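Local coordinates for protein glycerol-3-phosphate dehydrogenase [NAD(+)] (Dunaliella salina, PDB 6IUY) that probably reduces dihydroxyacetone phosphate with NADH and, by its di-domain structure, converts dihydroxyacetone phosphate directly to glycerol, at residues A[108-113]-A[144-149]; A[118-123]-A[252-257]; A[137-142]-A[151-156]; A[240-243]-A[248-251]; A[573-578]-A[586-591]. All coordinates share one frame; numbering follows the deposited sequence.

How the contacts relate
Contacts 1, 3 and 4 lie in the haloacid dehalogenase-like half of the chain, contact 5 lies in the dehydrogenase half, about 62 Å from contact 1 between centres, and contact 2 sits where the chain passes from one half to the other. Contacts 1 and 3 share helix 136-145; contacts 3 and 4 reach the two outermost strands of one parallel sheet, their centres about 23 Å apart. Contacts 1, 2, 3 and 5 are buried and small; 2 and 3 are apolar throughout, while 1 and 5 set a leucine methyl against a polar side chain that is hydrogen-bonded outside the two segments. Contact 4 is partly buried and sets a carboxylate beside an indole.

Contact 1 of 5, residues A[108-113]-A[144-149]; sequences TRLVPG and SHLKIP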
# COMPACT_ATOMS: atom_id res chain seq x y z
N THR A 108 -6.84 45.57 24.37
CA THR A 108 -6.30 46.80 24.91
C THR A 108 -5.53 46.48 26.18
O THR A 108 -4.81 47.32 26.73
CB THR A 108 -7.43 47.80 25.21
OG1 THR A 108 -8.39 47.18 26.07
CG2 THR A 108 -8.12 48.21 23.92
N ARG A 109 -5.67 45.23 26.60
CA ARG A 109 -5.27 44.81 27.93
C ARG A 109 -3.91 44.13 27.97
O ARG A 109 -3.43 43.75 29.03
CB ARG A 109 -6.31 43.85 28.51
CG ARG A 109 -7.72 44.40 28.55
CD ARG A 109 -8.58 43.50 29.42
NE ARG A 109 -7.84 43.13 30.63
CZ ARG A 109 -8.24 42.22 31.51
NH1 ARG A 109 -9.39 41.57 31.32
NH2 ARG A 109 -7.49 41.95 32.57
N LEU A 110 -3.29 43.96 26.80
CA LEU A 110 -2.15 43.07 26.71
C LEU A 110 -0.82 43.80 26.78
O LEU A 110 -0.62 44.82 26.14
CB LEU A 110 -2.25 42.26 25.41
CG LEU A 110 -3.55 41.47 25.29
CD1 LEU A 110 -4.68 42.39 24.82
CD2 LEU A 110 -3.38 40.31 24.34
N VAL A 111 0.09 43.25 27.58
CA VAL A 111 1.42 43.81 27.71
C VAL A 111 2.12 43.81 26.35
O VAL A 111 1.99 42.85 25.58
CB VAL A 111 2.24 43.04 28.75
CG1 VAL A 111 1.40 42.78 29.99
CG2 VAL A 111 2.71 41.74 28.19
N PRO A 112 2.82 44.90 26.03
CA PRO A 112 3.46 44.94 24.70
C PRO A 112 4.45 43.80 24.52
O PRO A 112 5.12 43.38 25.46
CB PRO A 112 4.15 46.32 24.68
CG PRO A 112 4.12 46.83 26.08
CD PRO A 112 2.93 46.19 26.74
N GLY A 113 4.51 43.28 23.29
CA GLY A 113 5.42 42.21 22.95
C GLY A 113 4.90 40.81 23.23
O GLY A 113 5.52 39.83 22.82
N SER A 144 -9.03 33.88 23.28
CA SER A 144 -9.57 34.01 21.93
C SER A 144 -8.70 34.91 21.05
O SER A 144 -8.50 34.65 19.86
CB SER A 144 -11.00 34.54 21.99
OG SER A 144 -11.41 35.07 20.74
N HIS A 145 -8.18 35.97 21.65
CA HIS A 145 -7.42 36.97 20.91
C HIS A 145 -6.05 36.46 20.57
O HIS A 145 -5.52 36.77 19.50
CB HIS A 145 -7.31 38.27 21.72
CG HIS A 145 -6.63 39.38 20.99
ND1 HIS A 145 -7.30 40.23 20.14
CD2 HIS A 145 -5.34 39.78 20.98
CE1 HIS A 145 -6.45 41.11 19.63
NE2 HIS A 145 -5.26 40.86 20.13
N LEU A 146 -5.46 35.67 21.47
CA LEU A 146 -4.13 35.11 21.24
C LEU A 146 -4.19 33.81 20.43
O LEU A 146 -3.18 33.14 20.26
CB LEU A 146 -3.42 34.87 22.57
CG LEU A 146 -3.09 36.13 23.39
CD1 LEU A 146 -2.59 35.74 24.75
CD2 LEU A 146 -2.06 37.01 22.65
N LYS A 147 -5.38 33.47 19.94
CA LYS A 147 -5.55 32.22 19.20
C LYS A 147 -5.32 31.01 20.10
O LYS A 147 -4.93 29.95 19.62
CB LYS A 147 -4.60 32.16 17.99
CG LYS A 147 -4.65 33.37 17.07
CD LYS A 147 -6.10 33.82 16.84
CE LYS A 147 -6.19 34.98 15.85
NZ LYS A 147 -7.59 35.52 15.77
N ILE A 148 -5.53 31.17 21.40
CA ILE A 148 -5.40 30.04 22.30
C ILE A 148 -6.78 29.45 22.54
O ILE A 148 -7.72 30.15 22.92
CB ILE A 148 -4.74 30.43 23.64
CG1 ILE A 148 -3.42 31.13 23.38
CG2 ILE A 148 -4.52 29.20 24.51
CD1 ILE A 148 -2.61 31.33 24.61
N PRO A 149 -6.92 28.14 22.30
CA PRO A 149 -8.23 27.49 22.45
C PRO A 149 -8.63 27.38 23.92
O PRO A 149 -7.76 27.34 24.80
CB PRO A 149 -8.00 26.11 21.83
CG PRO A 149 -6.53 25.87 22.00
CD PRO A 149 -5.88 27.21 21.85
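Leu110 supplies one methyl to two partners: its CD2 lies 3.9 Å from CD2 of Leu146 and 3.9 Å from CD2 of the His145 ring. The two leucines run antiparallel, side by side, whereas the methyl reaches the imidazole at an oblique angle. Both leucines carry CG anti to the carbonyl carbon, and in Leu110 the chi2 of 80° leaves CD2 as the outstretched branch, roughly anti to CA; this is the methyl that reaches both partners. The next shell explains how the histidine is held. Its NE2 is hydrogen-bonded to Glu115 OE1 on helix 114-123, and Glu115 also touches Leu110 and Leu146. Leu146 is the first residue to leave helix 136-145, and a Schellman motif ends that helix, with Lys147 as its C-prime residue at a positive phi of 65°. On the other side, Arg109 of the loop 108-113 ties to Ser51 OG through NH2. Contact 1 thus packs the end of one helix against the loop leading into another, with the side chain of Leu146 about 11 Å from that of Asp41, a magnesium ligand. Across the two segments the grip is dispersive, and NE2 of the imidazole is paired with a carboxylate, which would probably favour the protonated ring.

Contact 2 of 5, residues A[118-123]-A[252-257]; sequences IAALKA and AKLKRY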
# COMPACT_ATOMS: atom_id res chain seq x y z
N ILE A 118 3.72 35.05 21.76
CA ILE A 118 2.85 33.89 21.74
C ILE A 118 2.67 33.40 20.29
O ILE A 118 2.70 32.19 20.04
CB ILE A 118 1.49 34.20 22.43
CG1 ILE A 118 1.69 34.25 23.95
CG2 ILE A 118 0.45 33.14 22.08
CD1 ILE A 118 0.51 34.80 24.75
N ALA A 119 2.52 34.33 19.35
CA ALA A 119 2.44 33.98 17.92
C ALA A 119 3.67 33.21 17.45
O ALA A 119 3.56 32.23 16.72
CB ALA A 119 2.25 35.22 17.08
N ALA A 120 4.84 33.68 17.87
CA ALA A 120 6.09 33.03 17.54
C ALA A 120 6.13 31.59 18.06
O ALA A 120 6.53 30.66 17.33
CB ALA A 120 7.27 33.83 18.09
N LEU A 121 5.74 31.41 19.32
CA LEU A 121 5.75 30.08 19.92
C LEU A 121 4.83 29.14 19.12
O LEU A 121 5.23 28.04 18.75
CB LEU A 121 5.33 30.14 21.39
CG LEU A 121 6.30 30.86 22.35
CD1 LEU A 121 5.61 31.23 23.65
CD2 LEU A 121 7.55 30.01 22.63
N LYS A 122 3.62 29.59 18.82
CA LYS A 122 2.69 28.71 18.11
C LYS A 122 3.20 28.39 16.69
O LYS A 122 3.04 27.27 16.20
CB LYS A 122 1.29 29.35 18.09
CG LYS A 122 0.77 29.65 19.52
CD LYS A 122 -0.72 29.96 19.59
CE LYS A 122 -1.55 28.69 19.59
NZ LYS A 122 -2.98 28.98 19.84
N ALA A 123 3.86 29.36 16.05
CA ALA A 123 4.36 29.20 14.69
C ALA A 123 5.41 28.11 14.58
O ALA A 123 5.58 27.53 13.51
CB ALA A 123 4.93 30.52 14.18
N ALA A 252 14.08 37.02 21.88
CA ALA A 252 15.41 37.01 21.30
C ALA A 252 16.27 35.85 21.80
O ALA A 252 17.42 35.71 21.39
CB ALA A 252 16.11 38.34 21.59
N LYS A 253 15.73 35.03 22.69
CA LYS A 253 16.45 33.83 23.12
C LYS A 253 15.80 32.59 22.51
O LYS A 253 16.29 31.47 22.71
CB LYS A 253 16.52 33.74 24.64
CG LYS A 253 17.36 34.85 25.29
CD LYS A 253 18.76 34.89 24.70
CE LYS A 253 19.58 36.07 25.23
NZ LYS A 253 20.81 36.31 24.43
N LEU A 254 14.71 32.80 21.78
CA LEU A 254 14.11 31.73 20.97
C LEU A 254 15.12 31.24 19.93
O LEU A 254 15.74 32.06 19.24
CB LEU A 254 12.85 32.21 20.25
CG LEU A 254 11.55 32.37 21.04
CD1 LEU A 254 10.45 32.91 20.15
CD2 LEU A 254 11.13 31.04 21.63
N LYS A 255 15.30 29.92 19.83
CA LYS A 255 16.23 29.40 18.82
C LYS A 255 15.76 29.79 17.40
O LYS A 255 14.56 29.74 17.09
CB LYS A 255 16.38 27.88 18.93
CG LYS A 255 17.70 27.38 18.36
CD LYS A 255 17.80 25.86 18.40
CE LYS A 255 19.19 25.36 17.98
NZ LYS A 255 19.34 23.88 18.15
N ARG A 256 16.72 30.21 16.57
CA ARG A 256 16.46 30.47 15.16
C ARG A 256 17.39 29.58 14.35
O ARG A 256 18.61 29.74 14.39
CB ARG A 256 16.67 31.93 14.79
CG ARG A 256 16.15 32.27 13.41
CD ARG A 256 16.58 33.65 12.94
NE ARG A 256 15.94 34.72 13.70
CZ ARG A 256 16.59 35.53 14.54
NH1 ARG A 256 17.89 35.39 14.73
NH2 ARG A 256 15.92 36.47 15.19
N TYR A 257 16.81 28.64 13.62
CA TYR A 257 17.59 27.60 12.95
C TYR A 257 18.27 28.14 11.70
O TYR A 257 17.61 28.79 10.89
CB TYR A 257 16.69 26.41 12.62
CG TYR A 257 16.31 25.60 13.83
CD1 TYR A 257 15.26 26.00 14.66
CD2 TYR A 257 16.98 24.44 14.15
CE1 TYR A 257 14.92 25.25 15.79
CE2 TYR A 257 16.64 23.68 15.25
CZ TYR A 257 15.62 24.09 16.07
OH TYR A 257 15.30 23.33 17.17
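The passage from the haloacid dehalogenase-like domain into the dehydrogenase runs through residues 252-257, a loop between helix 247-251 and strand 257-262, and Leu254 in it packs on Ala120 and Leu121 of helix 114-123. Its isopropyl fork is divided between them: CD1 of Leu254 lies 3.9 Å from CB of Ala120, and CD2 of Leu254 lies 3.9 Å from CD2 of Leu121. The two leucine side chains meet at about a right angle and touch through one methyl each. In Leu254 the chi2 of 178° puts CD1 anti to CA, reaching Ala120, with CD2 branching off to Leu121. The closest CA atoms, those of Leu121 and Leu254, are 8.6 Å apart. Beneath the helix, Leu121 also rests on Val38, Phe40 and Val128 of the parallel sheet, while Leu254 touches Trp32 of helix 26-33. Polar ties flank the leucine: Lys253 O accepts a hydrogen bond from Gln33 NE2, and Lys255 O one from Arg124 NH1. Here, then, the outgoing chain is fastened to a sheet-flanking helix of the alpha/beta fold just before it enters the first strand of the NAD-binding Rossmann-type domain.

Contact 3 of 5, residues A[137-142]-A[151-156]; sequences EMALPI and KNVFCN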
# COMPACT_ATOMS: atom_id res chain seq x y z
N GLU A 137 -14.17 33.82 32.90
CA GLU A 137 -14.90 34.79 32.09
C GLU A 137 -14.01 35.94 31.61
O GLU A 137 -14.38 36.69 30.70
CB GLU A 137 -16.08 35.35 32.89
CG GLU A 137 -17.16 34.33 33.24
CD GLU A 137 -16.87 33.57 34.52
OE1 GLU A 137 -15.81 33.80 35.13
OE2 GLU A 137 -17.72 32.75 34.93
N MET A 138 -12.84 36.07 32.22
CA MET A 138 -11.90 37.13 31.86
C MET A 138 -10.76 36.61 30.98
O MET A 138 -10.22 37.34 30.14
CB MET A 138 -11.32 37.76 33.13
CG MET A 138 -12.36 38.10 34.19
SD MET A 138 -13.35 39.52 33.72
CE MET A 138 -12.04 40.72 33.53
N ALA A 139 -10.39 35.35 31.20
CA ALA A 139 -9.27 34.74 30.49
C ALA A 139 -9.65 34.32 29.07
O ALA A 139 -8.77 34.24 28.20
CB ALA A 139 -8.73 33.55 31.26
N LEU A 140 -10.93 34.05 28.83
CA LEU A 140 -11.34 33.46 27.56
C LEU A 140 -11.28 34.46 26.42
O LEU A 140 -10.95 34.09 25.30
CB LEU A 140 -12.74 32.84 27.65
CG LEU A 140 -12.76 31.50 28.39
CD1 LEU A 140 -14.14 30.86 28.40
CD2 LEU A 140 -11.76 30.56 27.77
N PRO A 141 -11.61 35.74 26.68
CA PRO A 141 -11.45 36.71 25.58
C PRO A 141 -9.98 36.90 25.25
O PRO A 141 -9.62 37.02 24.08
CB PRO A 141 -12.07 37.99 26.14
CG PRO A 141 -13.01 37.53 27.24
CD PRO A 141 -12.34 36.31 27.83
N ILE A 142 -9.15 36.93 26.28
CA ILE A 142 -7.71 37.02 26.06
C ILE A 142 -7.22 35.79 25.30
O ILE A 142 -6.40 35.91 24.39
CB ILE A 142 -6.93 37.16 27.38
CG1 ILE A 142 -7.41 38.39 28.16
CG2 ILE A 142 -5.44 37.27 27.11
CD1 ILE A 142 -6.84 38.47 29.55
N LYS A 151 -9.64 24.95 25.28
CA LYS A 151 -9.11 23.67 25.70
C LYS A 151 -7.79 23.86 26.45
O LYS A 151 -7.38 23.02 27.25
CB LYS A 151 -8.91 22.78 24.46
CG LYS A 151 -8.19 21.47 24.72
CD LYS A 151 -7.80 20.77 23.40
CE LYS A 151 -9.02 20.29 22.62
NZ LYS A 151 -8.62 19.29 21.57
N ASN A 152 -7.12 24.97 26.16
CA ASN A 152 -5.80 25.23 26.73
C ASN A 152 -5.84 26.24 27.89
O ASN A 152 -4.79 26.62 28.43
CB ASN A 152 -4.85 25.71 25.64
CG ASN A 152 -4.46 24.61 24.68
OD1 ASN A 152 -5.14 23.59 24.56
ND2 ASN A 152 -3.33 24.80 24.00
N VAL A 153 -7.04 26.68 28.25
CA VAL A 153 -7.20 27.64 29.33
C VAL A 153 -7.58 26.92 30.61
O VAL A 153 -8.68 26.35 30.69
CB VAL A 153 -8.27 28.70 29.00
CG1 VAL A 153 -8.36 29.72 30.13
CG2 VAL A 153 -7.95 29.39 27.69
N PHE A 154 -6.67 26.90 31.59
CA PHE A 154 -6.96 26.33 32.91
C PHE A 154 -7.32 27.44 33.90
O PHE A 154 -6.46 28.20 34.34
CB PHE A 154 -5.78 25.51 33.40
CG PHE A 154 -5.61 24.22 32.66
CD1 PHE A 154 -4.90 24.17 31.47
CD2 PHE A 154 -6.18 23.05 33.14
CE1 PHE A 154 -4.76 22.98 30.78
CE2 PHE A 154 -6.03 21.85 32.45
CZ PHE A 154 -5.33 21.82 31.27
N CYS A 155 -8.61 27.54 34.23
CA CYS A 155 -9.11 28.67 35.00
C CYS A 155 -10.57 28.47 35.41
O CYS A 155 -11.43 28.33 34.54
CB CYS A 155 -8.98 29.96 34.18
SG CYS A 155 -9.16 31.51 35.12
N ASN A 156 -10.86 28.50 36.72
CA ASN A 156 -12.24 28.34 37.22
C ASN A 156 -13.15 29.49 36.85
O ASN A 156 -12.73 30.64 36.77
CB ASN A 156 -12.25 28.19 38.74
CG ASN A 156 -11.73 26.85 39.19
OD1 ASN A 156 -12.22 25.81 38.74
ND2 ASN A 156 -10.72 26.87 40.05
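Ala139 and Leu140 on helix 136-145 meet Val153 on strand 153-154, the closing strand of the beta-alpha-beta unit that begins with strand 127-131. Val153 straddles the helix surface, one methyl against each of the two helix residues: CG1 of Val153 sits 4.0 Å from CB of Ala139, and CG2 of Val153 sits 4.0 Å from CD2 of Leu140. The same leucine methyl, Leu140 CD2, also comes within 4.1 Å of Val153 CB, so it lies against both CG2 and the branch point CB. The valine holds CG1 anti to its own nitrogen (chi1 -177°), which spreads the two branches along the helix. Ala139 presents only CB to the strand, and the backbones are close, CA of Leu140 lying 7.4 Å from CA of Val153. Phe154, next along the strand, packs instead on helix 184-195. Polar support comes from Arg136, whose NH1 is hydrogen-bonded to the carbonyl oxygens of both Val153 and Cys155, tying the helix start to the strand backbone and to Cys155. Nearby, Glu137 OE2 takes a hydrogen bond from Met158 N. The contact reaches toward the phosphatase-type metal site, for the side chain of Cys155 is about 7 Å from that of Asp43, a magnesium ligand. At that end SG of Cys155 stands 4.4 Å from CB of Ala139.

Contact 4 of 5, residues A[240-243]-A[248-251]; sequences ADWF and DELM
Trp242 on the edge strand 242-244 faces Leu250 and Glu249 on helix 247-251 across backbones set well apart, the CA atoms of Trp242 and Leu250 being 9.8 Å from each other. This is a strand-turn-helix at the outermost position of the parallel sheet of the haloacid dehalogenase-like domain, where the strand runs beside 223-227. The indole of Trp242 spans this distance. Its CG lies anti to the backbone N (chi1 -177°), and the ring extends toward the helix so that Leu250 covers one face. CD2 of Leu250 makes a CH-pi contact with the six-membered ring of Trp242, lying 3.9 Å from its centroid and 21° off the ring normal. The methyl sits toward the rim, and CZ3 and CH2 are its closest ring atoms. Glu249 comes to the other part of the indole, at the edge and near its plane, with the carboxylate turned 63° from the ring. The approach is too long for a hydrogen bond, and NE1 of Trp242 is buried here with no partner in the model. Glu249 OE2 instead takes a weak hydrogen bond from Arg245 N. Outside the pair, Trp32 forms an edge-to-face stack with Trp242 and donates its NE1 to Leu250 O, binding helix 26-33 to both residues, while Ile225 of the neighbouring strand touches both Trp242 and Leu250. Phe243 enters through its carbonyl: OE1 of Glu249 lies 3.8 Å from NE1 of Trp242 and 3.7 Å from the carbonyl O of Phe243.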
# COMPACT_ATOMS: atom_id res chain seq x y z
N ALA A 240 12.95 32.57 41.06
CA ALA A 240 12.68 32.34 39.65
C ALA A 240 13.92 31.84 38.92
O ALA A 240 15.06 32.17 39.29
CB ALA A 240 12.18 33.62 38.99
N ASP A 241 13.70 31.04 37.88
CA ASP A 241 14.78 30.48 37.08
C ASP A 241 15.33 31.51 36.11
O ASP A 241 16.39 31.31 35.51
CB ASP A 241 14.29 29.26 36.31
CG ASP A 241 14.24 28.02 37.16
OD1 ASP A 241 15.20 27.79 37.92
OD2 ASP A 241 13.24 27.27 37.06
N TRP A 242 14.61 32.61 35.96
CA TRP A 242 14.98 33.62 34.98
C TRP A 242 14.04 34.80 35.17
O TRP A 242 12.82 34.64 35.16
CB TRP A 242 14.89 33.03 33.56
CG TRP A 242 15.30 33.93 32.44
CD1 TRP A 242 15.80 35.19 32.54
CD2 TRP A 242 15.26 33.64 31.04
NE1 TRP A 242 16.07 35.70 31.29
CE2 TRP A 242 15.74 34.77 30.35
CE3 TRP A 242 14.85 32.52 30.29
CZ2 TRP A 242 15.83 34.82 28.96
CZ3 TRP A 242 14.93 32.58 28.92
CH2 TRP A 242 15.43 33.72 28.27
N PHE A 243 14.60 35.99 35.39
CA PHE A 243 13.78 37.18 35.59
C PHE A 243 13.90 38.10 34.39
O PHE A 243 15.01 38.43 33.96
CB PHE A 243 14.20 37.93 36.87
CG PHE A 243 13.51 39.25 37.04
CD1 PHE A 243 12.18 39.31 37.43
CD2 PHE A 243 14.18 40.44 36.79
CE1 PHE A 243 11.54 40.53 37.58
CE2 PHE A 243 13.54 41.65 36.93
CZ PHE A 243 12.22 41.70 37.33
N ASP A 248 10.70 40.97 24.68
CA ASP A 248 11.69 40.84 23.61
C ASP A 248 12.98 40.27 24.20
O ASP A 248 13.92 39.96 23.48
CB ASP A 248 11.92 42.17 22.86
CG ASP A 248 12.39 43.31 23.77
OD1 ASP A 248 13.15 43.06 24.74
OD2 ASP A 248 12.00 44.47 23.50
N GLU A 249 13.00 40.09 25.52
CA GLU A 249 14.10 39.37 26.16
C GLU A 249 13.92 37.87 25.95
O GLU A 249 14.88 37.14 25.69
CB GLU A 249 14.15 39.72 27.65
CG GLU A 249 15.42 39.32 28.40
CD GLU A 249 15.48 39.97 29.79
OE1 GLU A 249 16.24 39.48 30.66
OE2 GLU A 249 14.76 40.99 30.00
N LEU A 250 12.68 37.41 26.04
CA LEU A 250 12.36 36.01 25.80
C LEU A 250 12.39 35.68 24.31
O LEU A 250 12.96 34.67 23.90
CB LEU A 250 10.98 35.67 26.38
CG LEU A 250 10.89 35.51 27.89
CD1 LEU A 250 9.43 35.36 28.31
CD2 LEU A 250 11.73 34.31 28.33
N MET A 251 11.78 36.55 23.52
CA MET A 251 11.74 36.42 22.07
C MET A 251 13.13 36.20 21.47
O MET A 251 13.33 35.28 20.66
CB MET A 251 11.11 37.67 21.46
CG MET A 251 9.63 37.53 21.16
SD MET A 251 9.37 37.09 19.43
CE MET A 251 8.03 38.19 18.98

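Contact 5 of 5, residues A[573-578]-A[586-591]; sequences EILHAR and LFTTIN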
# COMPACT_ATOMS: atom_id res chain seq x y z
N GLU A 573 25.01 -7.81 -2.91
CA GLU A 573 26.07 -8.14 -1.96
C GLU A 573 25.47 -8.70 -0.67
O GLU A 573 25.87 -9.75 -0.17
CB GLU A 573 26.91 -6.90 -1.67
CG GLU A 573 28.24 -7.17 -1.02
CD GLU A 573 29.03 -5.89 -0.79
OE1 GLU A 573 29.67 -5.77 0.26
OE2 GLU A 573 28.99 -5.00 -1.68
N ILE A 574 24.47 -8.00 -0.14
CA ILE A 574 23.76 -8.49 1.03
C ILE A 574 23.03 -9.82 0.78
O ILE A 574 23.02 -10.70 1.65
CB ILE A 574 22.77 -7.43 1.55
CG1 ILE A 574 23.54 -6.15 1.93
CG2 ILE A 574 21.97 -7.95 2.74
CD1 ILE A 574 22.67 -4.94 2.13
N LEU A 575 22.42 -9.98 -0.40
CA LEU A 575 21.68 -11.21 -0.71
C LEU A 575 22.64 -12.40 -0.78
O LEU A 575 22.35 -13.48 -0.27
CB LEU A 575 20.90 -11.09 -2.03
CG LEU A 575 19.75 -10.07 -2.08
CD1 LEU A 575 18.92 -10.24 -3.34
CD2 LEU A 575 18.86 -10.14 -0.85
N HIS A 576 23.78 -12.18 -1.42
CA HIS A 576 24.77 -13.24 -1.56
C HIS A 576 25.28 -13.63 -0.18
O HIS A 576 25.32 -14.81 0.18
CB HIS A 576 25.91 -12.79 -2.45
CG HIS A 576 27.03 -13.77 -2.55
ND1 HIS A 576 26.95 -14.93 -3.29
CD2 HIS A 576 28.27 -13.77 -2.00
CE1 HIS A 576 28.08 -15.60 -3.19
NE2 HIS A 576 28.90 -14.92 -2.41
N ALA A 577 25.65 -12.63 0.60
CA ALA A 577 26.20 -12.85 1.93
C ALA A 577 25.25 -13.65 2.82
O ALA A 577 25.68 -14.59 3.49
CB ALA A 577 26.53 -11.51 2.58
N ARG A 578 23.97 -13.29 2.83
CA ARG A 578 23.00 -13.94 3.70
C ARG A 578 22.37 -15.15 3.04
O ARG A 578 21.46 -15.75 3.61
CB ARG A 578 21.88 -12.98 4.10
CG ARG A 578 22.32 -11.64 4.64
CD ARG A 578 22.39 -11.64 6.15
NE ARG A 578 22.74 -10.30 6.62
CZ ARG A 578 21.86 -9.40 7.07
NH1 ARG A 578 20.57 -9.71 7.14
NH2 ARG A 578 22.27 -8.20 7.46
N LEU A 586 13.34 -11.36 -8.31
CA LEU A 586 13.41 -10.28 -9.29
C LEU A 586 14.66 -9.43 -9.06
O LEU A 586 15.34 -9.08 -10.02
CB LEU A 586 12.15 -9.40 -9.25
CG LEU A 586 12.16 -8.19 -10.22
CD1 LEU A 586 12.17 -8.62 -11.69
CD2 LEU A 586 10.98 -7.29 -9.95
N PHE A 587 14.95 -9.10 -7.80
CA PHE A 587 16.17 -8.36 -7.46
C PHE A 587 17.37 -9.08 -8.05
O PHE A 587 18.28 -8.48 -8.62
CB PHE A 587 16.35 -8.21 -5.95
CG PHE A 587 15.43 -7.21 -5.31
CD1 PHE A 587 14.55 -6.47 -6.07
CD2 PHE A 587 15.45 -7.01 -3.94
CE1 PHE A 587 13.71 -5.54 -5.46
CE2 PHE A 587 14.62 -6.10 -3.34
CZ PHE A 587 13.75 -5.35 -4.09
N THR A 588 17.36 -10.40 -7.94
CA THR A 588 18.50 -11.18 -8.36
C THR A 588 18.63 -11.26 -9.87
O THR A 588 19.75 -11.15 -10.41
CB THR A 588 18.44 -12.61 -7.80
OG1 THR A 588 18.67 -12.56 -6.39
CG2 THR A 588 19.51 -13.50 -8.45
N THR A 589 17.52 -11.44 -10.59
CA THR A 589 17.68 -11.55 -12.04
C THR A 589 17.97 -10.18 -12.65
O THR A 589 18.65 -10.10 -13.67
CB THR A 589 16.48 -12.22 -12.75
OG1 THR A 589 15.69 -11.26 -13.45
CG2 THR A 589 15.62 -13.00 -11.79
N ILE A 590 17.52 -9.10 -12.02
CA ILE A 590 17.93 -7.76 -12.47
C ILE A 590 19.45 -7.55 -12.38
O ILE A 590 20.06 -6.95 -13.28
CB ILE A 590 17.23 -6.65 -11.66
CG1 ILE A 590 15.74 -6.60 -11.99
CG2 ILE A 590 17.89 -5.31 -11.94
CD1 ILE A 590 14.94 -5.61 -11.12
N ASN A 591 20.06 -8.02 -11.30
CA ASN A 591 21.51 -7.89 -11.10
C ASN A 591 22.29 -8.80 -12.05
O ASN A 591 23.30 -8.41 -12.63
CB ASN A 591 21.90 -8.19 -9.65
CG ASN A 591 23.28 -7.65 -9.28
OD1 ASN A 591 24.27 -8.39 -9.29
ND2 ASN A 591 23.36 -6.35 -8.98
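Leu575 reaches from helix 564-577 to helix 585-594 with one methyl, and Phe587 and Thr588 receive it. CD1 of Leu575 is 3.8 Å from OG1 of Thr588 and 4.2 Å from CB of Phe587. The leucine takes a common extended shape, CG anti to the carbonyl carbon (chi1 -65°) and chi2 at -170°, which carries CD1 to the other helix. Phe587 is met at its CB rather than its ring, the two side chains running at about a right angle; its chi2 of -3° turns CD1 of the ring to eclipse CA. Thr588 has its OG1 beside the backbone N and CG2 anti to that N, and in this rotamer OG1 is the branch that lies against Leu575 CD1. That oxygen is engaged: it is hydrogen-bonded with Glu581 O and Phe584 O, and weakly with Gln572 NE2. Leu575 also packs on Trp580 and Phe584 in the turn between the helices and on Phe498 of helix 481-502. A polar tie joins the two helices farther along, where Asn591 ND2 bonds to Asp569 OD1 and Ser568 OG. The contact belongs to the helical C-terminal domain of the dehydrogenase, the side chain of Phe587 lying about 8 Å from that of Lys464, which binds dihydroxyacetone phosphate. With OG1 of Thr588 already bonded to the connecting turn and weakly to Gln572, its contact with a methyl probably costs little.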